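Local atomic coordinates of hypothetical protein (Prochlorococcus marinus, PDB entry 2HX5), a protein that probably hydrolyses 1,4-dihydroxy-2-naphthoyl-CoA to 1,4-dihydroxy-2-naphthoate and free coenzyme A, a step on the route to phylloquinone (vitamin K1). Residues A[39-44]-A[138-143]; A[48-53]-A[57-62]; A[18-21]-A[25-28]. All blocks are in the same frame, centred on the assembly; numbering follows the deposited sequence.

Interaction 1 of 3, residues A[39-44]-A[138-143]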
ATOM      1  N   GLU A  39      14.732  -8.093  -3.729  1.00 14.39           N
ATOM      2  CA  GLU A  39      14.828  -7.821  -5.167  1.00 14.15           C
ATOM      3  C   GLU A  39      16.088  -7.011  -5.471  1.00 13.45           C
ATOM      4  O   GLU A  39      16.795  -7.276  -6.440  1.00 15.07           O
ATOM      5  CB  GLU A  39      13.579  -7.060  -5.638  1.00 15.23           C
ATOM      6  CG  GLU A  39      12.291  -7.828  -5.472  1.00 14.92           C
ATOM      7  CD  GLU A  39      11.064  -6.976  -5.767  1.00 15.41           C
ATOM      8  OE1 GLU A  39      10.854  -6.642  -6.966  1.00 17.53           O
ATOM      9  OE2 GLU A  39      10.353  -6.663  -4.784  1.00 17.88           O
ATOM     10  N   GLU A  40      16.345  -5.959  -4.684  1.00 13.57           N
ATOM     11  CA  GLU A  40      17.559  -5.124  -4.841  1.00 14.90           C
ATOM     12  C   GLU A  40      18.837  -5.929  -4.714  1.00 14.03           C
ATOM     13  O   GLU A  40      19.810  -5.720  -5.468  1.00 15.13           O
ATOM     14  CB  GLU A  40      17.595  -3.968  -3.832  1.00 15.04           C
ATOM     15  CG  GLU A  40      18.646  -2.978  -4.149  1.00 16.68           C
ATOM     16  CD  GLU A  40      18.689  -1.816  -3.166  1.00 22.65           C
ATOM     17  OE1 GLU A  40      17.816  -1.721  -2.282  1.00 29.71           O
ATOM     18  OE2 GLU A  40      19.650  -1.003  -3.260  1.00 25.88           O
ATOM     19  N   SER A  41      18.838  -6.861  -3.773  1.00 13.78           N
ATOM     20  CA  SER A  41      19.993  -7.732  -3.600  1.00 14.00           C
ATOM     21  C   SER A  41      20.297  -8.629  -4.790  1.00 14.43           C
ATOM     22  O   SER A  41      21.410  -8.743  -5.242  1.00 15.40           O
ATOM     23  CB  SER A  41      19.778  -8.569  -2.344  1.00 16.03           C
ATOM     24  OG  SER A  41      20.945  -9.350  -2.057  1.00 14.98           O
ATOM     25  N   LEU A  42      19.232  -9.201  -5.341  1.00 13.24           N
ATOM     26  CA  LEU A  42      19.385 -10.048  -6.493  1.00 15.42           C
ATOM     27  C   LEU A  42      19.926  -9.227  -7.667  1.00 15.64           C
ATOM     28  O   LEU A  42      20.841  -9.683  -8.363  1.00 15.71           O
ATOM     29  CB  LEU A  42      18.052 -10.688  -6.886  1.00 16.91           C
ATOM     30  CG  LEU A  42      17.395 -11.634  -5.848  1.00 15.41           C
ATOM     31  CD1 LEU A  42      16.013 -12.070  -6.409  1.00 17.52           C
ATOM     32  CD2 LEU A  42      18.303 -12.805  -5.522  1.00 16.44           C
ATOM     33  N   GLU A  43      19.371  -8.025  -7.852  1.00 16.62           N
ATOM     34  CA  GLU A  43      19.815  -7.071  -8.904  1.00 16.57           C
ATOM     35  C   GLU A  43      21.311  -6.703  -8.752  1.00 17.09           C
ATOM     36  O   GLU A  43      22.091  -6.737  -9.700  1.00 19.13           O
ATOM     37  CB  GLU A  43      18.925  -5.842  -8.770  1.00 18.98           C
ATOM     38  CG  GLU A  43      19.106  -4.638  -9.642  1.00 24.26           C
ATOM     39  CD  GLU A  43      17.996  -3.637  -9.251  1.00 26.09           C
ATOM     40  OE1 GLU A  43      18.188  -2.819  -8.302  1.00 30.76           O
ATOM     41  OE2 GLU A  43      16.892  -3.819  -9.822  1.00 30.51           O
ATOM     42  N   SER A  44      21.687  -6.369  -7.515  0.50 15.33           N
ATOM     43  CA  SER A  44      23.059  -5.959  -7.159  0.50 16.14           C
ATOM     44  C   SER A  44      24.099  -7.070  -7.279  0.50 16.05           C
ATOM     45  O   SER A  44      25.273  -6.805  -7.514  0.50 17.34           O
ATOM     46  CB  SER A  44      23.058  -5.429  -5.731  0.50 15.76           C
ATOM     47  OG  SER A  44      24.366  -5.023  -5.371  0.50 17.32           O
ATOM     48  N   ASP A 138      20.148 -20.032  -6.713  1.00 17.17           N
ATOM     49  CA  ASP A 138      21.158 -20.876  -6.124  1.00 19.53           C
ATOM     50  C   ASP A 138      22.544 -20.226  -6.153  1.00 18.71           C
ATOM     51  O   ASP A 138      23.271 -20.287  -5.182  1.00 18.36           O
ATOM     52  CB  ASP A 138      21.202 -22.212  -6.833  1.00 23.21           C
ATOM     53  CG  ASP A 138      20.602 -23.341  -6.008  1.00 35.76           C
ATOM     54  OD1 ASP A 138      20.380 -23.174  -4.785  1.00 41.95           O
ATOM     55  OD2 ASP A 138      20.367 -24.422  -6.607  1.00 50.31           O
ATOM     56  N   ARG A 139      22.904 -19.559  -7.249  1.00 17.52           N
ATOM     57  CA  ARG A 139      24.167 -18.795  -7.277  1.00 17.96           C
ATOM     58  C   ARG A 139      24.270 -17.674  -6.239  1.00 16.55           C
ATOM     59  O   ARG A 139      25.324 -17.502  -5.582  1.00 18.50           O
ATOM     60  CB  ARG A 139      24.381 -18.219  -8.667  1.00 21.37           C
ATOM     61  CG  ARG A 139      24.796 -19.259  -9.689  1.00 22.49           C
ATOM     62  CD  ARG A 139      25.277 -18.630 -10.982  1.00 23.59           C
ATOM     63  NE  ARG A 139      24.199 -18.093 -11.796  1.00 31.24           N
ATOM     64  CZ  ARG A 139      24.045 -16.814 -12.130  1.00 35.71           C
ATOM     65  NH1 ARG A 139      24.883 -15.874 -11.687  1.00 31.89           N
ATOM     66  NH2 ARG A 139      23.012 -16.482 -12.910  1.00 37.44           N
ATOM     67  N   TRP A 140      23.188 -16.915  -6.100  1.00 16.79           N
ATOM     68  CA  TRP A 140      23.084 -15.892  -5.105  1.00 15.70           C
ATOM     69  C   TRP A 140      23.203 -16.441  -3.690  1.00 18.53           C
ATOM     70  O   TRP A 140      23.908 -15.866  -2.881  1.00 19.79           O
ATOM     71  CB  TRP A 140      21.789 -15.135  -5.338  1.00 17.55           C
ATOM     72  CG  TRP A 140      21.445 -14.086  -4.306  1.00 15.12           C
ATOM     73  CD1 TRP A 140      21.921 -12.793  -4.208  1.00 15.64           C
ATOM     74  CD2 TRP A 140      20.458 -14.217  -3.276  1.00 15.57           C
ATOM     75  NE1 TRP A 140      21.315 -12.153  -3.151  1.00 15.58           N
ATOM     76  CE2 TRP A 140      20.406 -13.002  -2.583  1.00 16.38           C
ATOM     77  CE3 TRP A 140      19.591 -15.255  -2.897  1.00 18.68           C
ATOM     78  CZ2 TRP A 140      19.540 -12.801  -1.498  1.00 17.65           C
ATOM     79  CZ3 TRP A 140      18.741 -15.058  -1.878  1.00 23.64           C
ATOM     80  CH2 TRP A 140      18.719 -13.856  -1.169  1.00 18.86           C
ATOM     81  N   LEU A 141      22.487 -17.513  -3.371  1.00 16.86           N
ATOM     82  CA  LEU A 141      22.590 -18.164  -2.061  1.00 16.67           C
ATOM     83  C   LEU A 141      24.026 -18.597  -1.794  1.00 19.95           C
ATOM     84  O   LEU A 141      24.593 -18.307  -0.724  1.00 21.81           O
ATOM     85  CB  LEU A 141      21.632 -19.351  -1.972  1.00 18.89           C
ATOM     86  CG  LEU A 141      20.168 -18.993  -1.910  1.00 17.92           C
ATOM     87  CD1 LEU A 141      19.278 -20.218  -2.092  1.00 18.62           C
ATOM     88  CD2 LEU A 141      19.829 -18.307  -0.585  1.00 17.98           C
ATOM     89  N   GLU A 142      24.648 -19.256  -2.775  1.00 19.35           N
ATOM     90  CA  GLU A 142      26.012 -19.727  -2.587  1.00 21.79           C
ATOM     91  C   GLU A 142      26.973 -18.538  -2.357  1.00 22.00           C
ATOM     92  O   GLU A 142      27.838 -18.616  -1.452  1.00 24.56           O
ATOM     93  CB  GLU A 142      26.444 -20.572  -3.784  1.00 21.06           C
ATOM     94  CG  GLU A 142      27.668 -21.474  -3.479  1.00 27.58           C
ATOM     95  CD  GLU A 142      27.309 -22.621  -2.504  1.00 42.72           C
ATOM     96  OE1 GLU A 142      26.116 -23.002  -2.443  1.00 57.61           O
ATOM     97  OE2 GLU A 142      28.204 -23.135  -1.792  1.00 56.58           O
ATOM     98  N   ALA A 143      26.842 -17.474  -3.155  1.00 18.91           N
ATOM     99  CA  ALA A 143      27.744 -16.319  -3.094  1.00 20.47           C
ATOM    100  C   ALA A 143      27.588 -15.585  -1.784  1.00 22.04           C
ATOM    101  O   ALA A 143      28.498 -14.915  -1.330  1.00 22.30           O
ATOM    102  CB  ALA A 143      27.535 -15.369  -4.294  1.00 21.94           C
TER
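The indole of Trp140 receives Leu42 on one face and Ser41 at its edge, so two consecutive residues of helix 29-45 engage one ring in two different ways. Over the face, Leu42 CD2 sits 3.5 Å from the centroid of the five-membered ring and 13° off its normal, a CH-pi contact; its closest ring atom is Trp140 CD2, at 3.4 Å. At the edge, Trp140 NE1 donates to Ser41 OG across 3.0 Å, and the N-H...O angle of 153° leaves the bond slightly bent. The acceptor lies almost in the indole plane. Trp140 reaches both partners because its CG stands anti to the backbone N (chi1 175°), which carries the ring from helix 135-143 toward helix 29-45. Ser41 OG is also hydrogen-bonded to Trp7 O, while the rings of Trp7 and Trp38 meet the same indole and Pro92 and Val102 of the sheet touch it. Replacing Trp140 by a leucine would probably leave Ser41 OG without its N-H donor and open a gap beneath Leu42 CD2. This is structural packing that joins the C-terminal helix to the long helix of the hotdog fold: the methyl caps the five-membered ring on one face, and the hydrogen bond, satisfying a buried N-H, probably limits how far the indole can turn.

Interaction 2 of 3, residues A[48-53]-A[57-62]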
ATOM      1  N   ASN A  48      19.019 -10.996 -13.515  1.00 24.52           N
ATOM      2  CA  ASN A  48      18.132 -10.229 -14.392  1.00 21.81           C
ATOM      3  C   ASN A  48      16.709 -10.452 -13.931  1.00 20.74           C
ATOM      4  O   ASN A  48      16.316 -11.603 -13.868  1.00 21.58           O
ATOM      5  CB  ASN A  48      18.313 -10.767 -15.811  1.00 23.05           C
ATOM      6  CG  ASN A  48      17.503 -10.025 -16.865  1.00 28.96           C
ATOM      7  OD1 ASN A  48      16.566  -9.275 -16.596  1.00 26.09           O
ATOM      8  ND2 ASN A  48      17.875 -10.266 -18.115  1.00 30.21           N
ATOM      9  N   PRO A  49      15.913  -9.383 -13.641  1.00 21.72           N
ATOM     10  CA  PRO A  49      14.519  -9.562 -13.194  1.00 25.76           C
ATOM     11  C   PRO A  49      13.697 -10.449 -14.118  1.00 23.73           C
ATOM     12  O   PRO A  49      12.836 -11.188 -13.635  1.00 23.85           O
ATOM     13  CB  PRO A  49      13.913  -8.121 -13.251  1.00 26.67           C
ATOM     14  CG  PRO A  49      14.909  -7.266 -13.921  1.00 32.77           C
ATOM     15  CD  PRO A  49      16.261  -7.943 -13.678  1.00 25.60           C
ATOM     16  N   ALA A  50      13.947 -10.303 -15.410  1.00 24.26           N
ATOM     17  CA  ALA A  50      13.273 -11.035 -16.465  1.00 22.88           C
ATOM     18  C   ALA A  50      13.366 -12.561 -16.325  1.00 23.39           C
ATOM     19  O   ALA A  50      12.489 -13.278 -16.847  1.00 23.66           O
ATOM     20  CB  ALA A  50      13.772 -10.568 -17.859  1.00 22.47           C
ATOM     21  N   ASP A  51      14.422 -13.046 -15.664  1.00 20.11           N
ATOM     22  CA  ASP A  51      14.588 -14.469 -15.406  1.00 21.11           C
ATOM     23  C   ASP A  51      13.903 -14.991 -14.164  1.00 22.65           C
ATOM     24  O   ASP A  51      13.738 -16.202 -13.987  1.00 22.69           O
ATOM     25  CB  ASP A  51      16.083 -14.771 -15.278  1.00 21.97           C
ATOM     26  CG  ASP A  51      16.855 -14.510 -16.566  1.00 29.34           C
ATOM     27  OD1 ASP A  51      16.274 -14.640 -17.693  1.00 26.76           O
ATOM     28  OD2 ASP A  51      18.051 -14.162 -16.455  1.00 30.28           O
ATOM     29  N   ILE A  52      13.508 -14.095 -13.269  0.50 20.61           N
ATOM     30  CA  ILE A  52      12.968 -14.518 -11.961  0.50 20.80           C
ATOM     31  C   ILE A  52      11.525 -14.099 -11.712  0.50 20.98           C
ATOM     32  O   ILE A  52      10.736 -14.891 -11.190  0.50 21.92           O
ATOM     33  CB  ILE A  52      13.884 -14.054 -10.761  0.50 21.64           C
ATOM     34  CG1 ILE A  52      15.339 -14.505 -10.999  0.50 27.01           C
ATOM     35  CG2 ILE A  52      13.306 -14.550  -9.382  0.50 20.94           C
ATOM     36  CD1 ILE A  52      16.368 -13.934 -10.039  0.50 24.16           C
ATOM     37  N   PHE A  53      11.176 -12.866 -12.072  1.00 19.44           N
ATOM     38  CA  PHE A  53       9.883 -12.285 -11.674  1.00 19.18           C
ATOM     39  C   PHE A  53       8.954 -12.192 -12.861  1.00 18.88           C
ATOM     40  O   PHE A  53       9.305 -11.645 -13.884  1.00 20.29           O
ATOM     41  CB  PHE A  53      10.063 -10.875 -11.041  1.00 18.95           C
ATOM     42  CG  PHE A  53      10.786 -10.917  -9.719  1.00 18.42           C
ATOM     43  CD1 PHE A  53      10.130 -11.255  -8.539  1.00 21.87           C
ATOM     44  CD2 PHE A  53      12.157 -10.677  -9.673  1.00 21.15           C
ATOM     45  CE1 PHE A  53      10.834 -11.324  -7.320  1.00 19.47           C
ATOM     46  CE2 PHE A  53      12.842 -10.727  -8.447  1.00 21.96           C
ATOM     47  CZ  PHE A  53      12.192 -11.076  -7.302  1.00 20.43           C
ATOM     48  N   ARG A  57       9.565  -6.703 -18.276  1.00 26.78           N
ATOM     49  CA  ARG A  57       9.426  -6.238 -19.642  1.00 24.04           C
ATOM     50  C   ARG A  57      10.099  -7.202 -20.636  1.00 26.32           C
ATOM     51  O   ARG A  57       9.555  -7.439 -21.683  1.00 26.72           O
ATOM     52  CB  ARG A  57      10.066  -4.848 -19.809  1.00 25.52           C
ATOM     53  CG  ARG A  57      10.044  -4.296 -21.218  1.00 26.24           C
ATOM     54  CD  ARG A  57      10.663  -2.881 -21.257  1.00 28.17           C
ATOM     55  NE  ARG A  57       9.959  -1.930 -20.370  1.00 30.43           N
ATOM     56  CZ  ARG A  57       8.782  -1.369 -20.646  1.00 31.81           C
ATOM     57  NH1 ARG A  57       8.152  -1.633 -21.783  1.00 38.40           N
ATOM     58  NH2 ARG A  57       8.221  -0.521 -19.786  1.00 36.26           N
ATOM     59  N   LYS A  58      11.264  -7.758 -20.278  1.00 21.99           N
ATOM     60  CA  LYS A  58      12.147  -8.393 -21.279  1.00 25.02           C
ATOM     61  C   LYS A  58      12.170  -9.924 -21.211  1.00 25.36           C
ATOM     62  O   LYS A  58      13.018 -10.550 -21.859  1.00 25.75           O
ATOM     63  CB  LYS A  58      13.572  -7.815 -21.149  1.00 25.26           C
ATOM     64  CG  LYS A  58      13.634  -6.296 -21.477  1.00 31.37           C
ATOM     65  CD  LYS A  58      15.031  -5.762 -21.333  1.00 35.36           C
ATOM     66  CE  LYS A  58      15.103  -4.260 -21.603  1.00 44.99           C
ATOM     67  NZ  LYS A  58      16.307  -3.688 -20.894  1.00 51.98           N
ATOM     68  N   SER A  59      11.223 -10.519 -20.493  1.00 22.24           N
ATOM     69  CA  SER A  59      11.122 -11.982 -20.414  1.00 23.13           C
ATOM     70  C   SER A  59      10.791 -12.557 -21.784  1.00 19.82           C
ATOM     71  O   SER A  59       9.892 -12.095 -22.510  1.00 21.30           O
ATOM     72  CB  SER A  59      10.074 -12.426 -19.409  1.00 21.10           C
ATOM     73  OG  SER A  59      10.385 -12.003 -18.077  1.00 23.05           O
ATOM     74  N   GLU A  60      11.561 -13.564 -22.185  1.00 19.05           N
ATOM     75  CA  GLU A  60      11.210 -14.244 -23.433  1.00 20.72           C
ATOM     76  C   GLU A  60      10.039 -15.172 -23.174  1.00 18.19           C
ATOM     77  O   GLU A  60       9.233 -15.388 -24.070  1.00 17.98           O
ATOM     78  CB  GLU A  60      12.398 -15.041 -23.936  1.00 23.22           C
ATOM     79  CG  GLU A  60      13.476 -14.112 -24.432  1.00 23.83           C
ATOM     80  CD  GLU A  60      14.768 -14.789 -24.837  1.00 26.12           C
ATOM     81  OE1 GLU A  60      15.011 -15.968 -24.403  1.00 23.72           O
ATOM     82  OE2 GLU A  60      15.544 -14.113 -25.560  1.00 23.68           O
ATOM     83  N   VAL A  61      10.016 -15.793 -21.989  1.00 18.31           N
ATOM     84  CA  VAL A  61       8.848 -16.517 -21.506  1.00 19.65           C
ATOM     85  C   VAL A  61       8.685 -16.184 -20.047  1.00 18.89           C
ATOM     86  O   VAL A  61       9.608 -15.724 -19.388  1.00 20.28           O
ATOM     87  CB  VAL A  61       8.951 -18.051 -21.660  1.00 24.02           C
ATOM     88  CG1 VAL A  61       8.950 -18.436 -23.161  1.00 22.32           C
ATOM     89  CG2 VAL A  61      10.194 -18.585 -20.914  1.00 24.46           C
ATOM     90  N   THR A  62       7.486 -16.369 -19.532  0.50 21.10           N
ATOM     91  CA  THR A  62       7.289 -16.107 -18.125  0.50 22.69           C
ATOM     92  C   THR A  62       8.135 -17.118 -17.330  0.50 20.55           C
ATOM     93  O   THR A  62       8.265 -18.286 -17.706  0.50 21.09           O
ATOM     94  CB  THR A  62       5.789 -16.070 -17.738  0.50 24.78           C
ATOM     95  OG1 THR A  62       5.640 -15.649 -16.357  0.50 24.17           O
ATOM     96  CG2 THR A  62       5.163 -17.395 -17.950  0.50 24.54           C
TER
HETATM   97  O   HOH W   1      12.124 -15.838 -18.075  1.00 34.71           O
HETATM   98  O   HOH W   2       8.564 -11.693 -16.411  1.00 33.06           O
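Ala50 and Ser59 meet where a short, weakly bonded helical turn runs beside the loop that follows it, and the first segment prepares that meeting from its start. Asn48 occupies the N-cap: its OD1 accepts from Ala50 N at 3.1 Å, with the donor standing well above the carbonyl plane, 51° out of it. Pro49 follows, and its carbonyl oxygen takes the N-H groups of both Ile52 and Phe53, which closes the turn. Ala50 carries most of the contact. Its CB lies against the backbone between Lys58 and Ser59, 3.8 Å from Lys58 C, and its carbonyl oxygen accepts from Ser59 OG at 2.8 Å, in the carbonyl plane and on a lone pair. The serine hydroxyl is brought there by a chi1 of -62°, with OG beside its own backbone N and anti to its carbonyl carbon. A water also donates to Ala50 O, 2.9 Å away, and to Val61 O, so one carbonyl serves two donors and links the turn to a second point of the loop. At the end of the segment a water lies between Phe53 O and Ser59 OG, though its short distances make that link less certain; Phe53 O is hydrogen-bonded to Ser56 OG as well. Phe53 sets out away from the loop at its CB.

Asn48, Pro49, Ile52 and Phe53 help line a pocket that holds a 2-ethoxyethanol molecule, probably from the crystallisation liquor. Around this link, Phe53 packs on Leu42 of helix 29-45, and its ring meets Trp38 edge-to-face. Arg57 forms a salt bridge with Asp84 of the second subunit. The turn therefore rests on the long helix, while the loop beside it leads on to strand 65-76.

Interaction 3 of 3, residues A[18-21]-A[25-28]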
ATOM      1  N   ASP A  18       4.789   6.033   4.603  1.00 12.79           N
ATOM      2  CA  ASP A  18       5.037   4.792   5.316  1.00 14.01           C
ATOM      3  C   ASP A  18       4.600   4.877   6.779  1.00 12.26           C
ATOM      4  O   ASP A  18       4.672   3.829   7.486  1.00 15.34           O
ATOM      5  CB  ASP A  18       6.515   4.460   5.307  1.00 16.29           C
ATOM      6  CG  ASP A  18       7.088   4.297   3.908  1.00 20.56           C
ATOM      7  OD1 ASP A  18       6.285   4.020   2.957  1.00 25.13           O
ATOM      8  OD2 ASP A  18       8.331   4.544   3.740  1.00 18.72           O
ATOM      9  N   THR A  19       4.208   6.044   7.264  1.00 13.21           N
ATOM     10  CA  THR A  19       3.878   6.310   8.665  1.00 13.65           C
ATOM     11  C   THR A  19       2.384   6.355   8.849  1.00 16.75           C
ATOM     12  O   THR A  19       1.628   6.466   7.878  1.00 18.78           O
ATOM     13  CB  THR A  19       4.454   7.659   9.145  1.00 15.34           C
ATOM     14  OG1 THR A  19       3.771   8.736   8.470  1.00 18.94           O
ATOM     15  CG2 THR A  19       5.928   7.649   9.034  1.00 18.41           C
ATOM     16  N   ASP A  20       1.924   6.145  10.084  1.00 13.93           N
ATOM     17  CA  ASP A  20       0.518   6.297  10.397  1.00 16.06           C
ATOM     18  C   ASP A  20       0.322   7.426  11.404  1.00 18.56           C
ATOM     19  O   ASP A  20       1.260   8.120  11.755  1.00 17.33           O
ATOM     20  CB  ASP A  20      -0.100   4.960  10.888  1.00 16.48           C
ATOM     21  CG  ASP A  20       0.586   4.420  12.114  1.00 17.76           C
ATOM     22  OD1 ASP A  20       1.043   5.197  12.979  1.00 19.76           O
ATOM     23  OD2 ASP A  20       0.676   3.172  12.204  1.00 19.57           O
ATOM     24  N   ALA A  21      -0.923   7.643  11.835  1.00 17.00           N
ATOM     25  CA  ALA A  21      -1.239   8.767  12.687  1.00 18.48           C
ATOM     26  C   ALA A  21      -0.665   8.574  14.071  1.00 19.93           C
ATOM     27  O   ALA A  21      -0.734   9.521  14.802  1.00 24.50           O
ATOM     28  CB  ALA A  21      -2.749   8.971  12.772  1.00 18.93           C
HETATM   29  N   MSE A  25       6.317   4.364  11.685  1.00 16.33           N
HETATM   30  CA  MSE A  25       6.097   3.444  10.573  1.00 15.49           C
HETATM   31  C   MSE A  25       4.900   2.558  10.863  1.00 16.74           C
HETATM   32  O   MSE A  25       4.801   2.027  11.980  1.00 18.04           O
HETATM   33  CB  MSE A  25       7.332   2.587  10.365  1.00 16.72           C
HETATM   34  CG  MSE A  25       7.233   1.619   9.218  1.00 18.20           C
HETATM   35 SE   MSE A  25       8.511   0.128   9.423  0.75 20.30          SE
HETATM   36  CE  MSE A  25       7.743  -0.758  10.988  1.00 21.67           C
ATOM     37  N   HIS A  26       4.012   2.385   9.890  1.00 13.67           N
ATOM     38  CA  HIS A  26       2.957   1.429  10.033  1.00 15.27           C
ATOM     39  C   HIS A  26       3.515   0.020   9.815  1.00 14.76           C
ATOM     40  O   HIS A  26       4.274  -0.258   8.900  1.00 15.27           O
ATOM     41  CB  HIS A  26       1.867   1.721   9.053  1.00 16.47           C
ATOM     42  CG  HIS A  26       0.620   0.965   9.338  1.00 17.86           C
ATOM     43  ND1 HIS A  26      -0.105   1.117  10.488  1.00 19.19           N
ATOM     44  CD2 HIS A  26       0.015  -0.020   8.641  1.00 17.65           C
ATOM     45  CE1 HIS A  26      -1.129   0.260  10.470  1.00 17.42           C
ATOM     46  NE2 HIS A  26      -1.068  -0.445   9.374  1.00 19.10           N
ATOM     47  N   PHE A  27       3.166  -0.898  10.718  1.00 14.76           N
ATOM     48  CA  PHE A  27       3.923  -2.138  10.891  1.00 14.22           C
ATOM     49  C   PHE A  27       4.170  -2.930   9.631  1.00 14.89           C
ATOM     50  O   PHE A  27       5.278  -3.396   9.404  1.00 15.51           O
ATOM     51  CB  PHE A  27       3.294  -3.063  12.000  1.00 13.80           C
ATOM     52  CG  PHE A  27       2.059  -3.791  11.582  1.00 13.79           C
ATOM     53  CD1 PHE A  27       0.874  -3.160  11.231  1.00 14.74           C
ATOM     54  CD2 PHE A  27       2.113  -5.157  11.457  1.00 13.53           C
ATOM     55  CE1 PHE A  27      -0.211  -3.883  10.801  1.00 15.53           C
ATOM     56  CE2 PHE A  27       1.020  -5.868  11.046  1.00 14.60           C
ATOM     57  CZ  PHE A  27      -0.133  -5.249  10.709  1.00 16.05           C
ATOM     58  N   HIS A  28       3.148  -3.099   8.793  1.00 14.66           N
ATOM     59  CA  HIS A  28       3.305  -4.014   7.670  1.00 15.54           C
ATOM     60  C   HIS A  28       4.219  -3.486   6.579  1.00 16.36           C
ATOM     61  O   HIS A  28       4.662  -4.267   5.740  1.00 15.81           O
ATOM     62  CB  HIS A  28       1.946  -4.475   7.094  1.00 18.27           C
ATOM     63  CG  HIS A  28       1.066  -3.387   6.602  1.00 20.65           C
ATOM     64  ND1 HIS A  28       1.336  -2.716   5.432  1.00 25.54           N
ATOM     65  CD2 HIS A  28      -0.140  -2.947   7.026  1.00 19.53           C
ATOM     66  CE1 HIS A  28       0.373  -1.839   5.208  1.00 25.06           C
ATOM     67  NE2 HIS A  28      -0.549  -1.989   6.135  1.00 24.87           N
TER
HETATM   68  O   HOH W   3       2.622   2.389  13.752  1.00 18.43           O
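A single beta bridge between Thr19 and Met25, reinforced by a His-carboxylate hydrogen bond between His26 and Asp20, closes a tight loop of the hotdog fold. The loop lies between strand 9-13 and helix 29-45 and contains the predicted active-site residue, Asp20. At the bridge the CA atoms of Thr19 and Met25 approach to 4.1 Å. Next to it, His26 N donates to Asp18 O over 2.9 Å in a nearly straight bond (N-H...O angle 166°), and Met25 CA adds a CA-H...O contact to the same oxygen.

Asp20 CG is held between its backbone N and carbonyl carbon, which turns the carboxylate toward the histidine. His26 carries its ring anti to the backbone N, and the imidazole and carboxylate planes stand 75° apart. Asp20 OD1 accepts from Ala22 N, so the two carboxylate oxygens have separate partners and the group's rotation is restrained. The site is built at a subunit junction: the His26 ring meets His35 of the fourth subunit edge-to-face, while Thr19 OG1 bonds to Ala21 N of the third subunit and Ala21 N to Thr19 OG1 of that subunit. Thr19 OG1 also bonds to Phe16 O of its own chain. This arrangement is consistent with the 4-hydroxybenzoyl-CoA thioesterase family, in which an aspartate in this loop region serves catalysis. A water donates both to Asp20 OD2 and to Met25 O, 2.8 Å from the latter. The same Asp20 OD2 uses its anti lone pair to accept from His26 ND1 at 2.8 Å, with the oxygen only 3° out of the imidazole plane.

In the fold
Along the chain interaction 3 comes first, closing before interaction 1 opens, and interaction 2 falls between the two segments of interaction 1. Helix 29-45 organises the set: the loop of 18-21 and 25-28 leads into its start, interaction 1 uses its far end, and helix 49-52 follows it. Interactions 1 and 2, with centres 15 Å apart, touch where Leu42 CD1 comes within 4.0 Å of Phe53 CE2. The centre of interaction 3 lies about 29 Å from that of interaction 1 and 32 Å from that of interaction 2, and it touches neither. Within one chain, the hotdog fold thus separates its predicted active-site loop from the packing at the other end of its long helix.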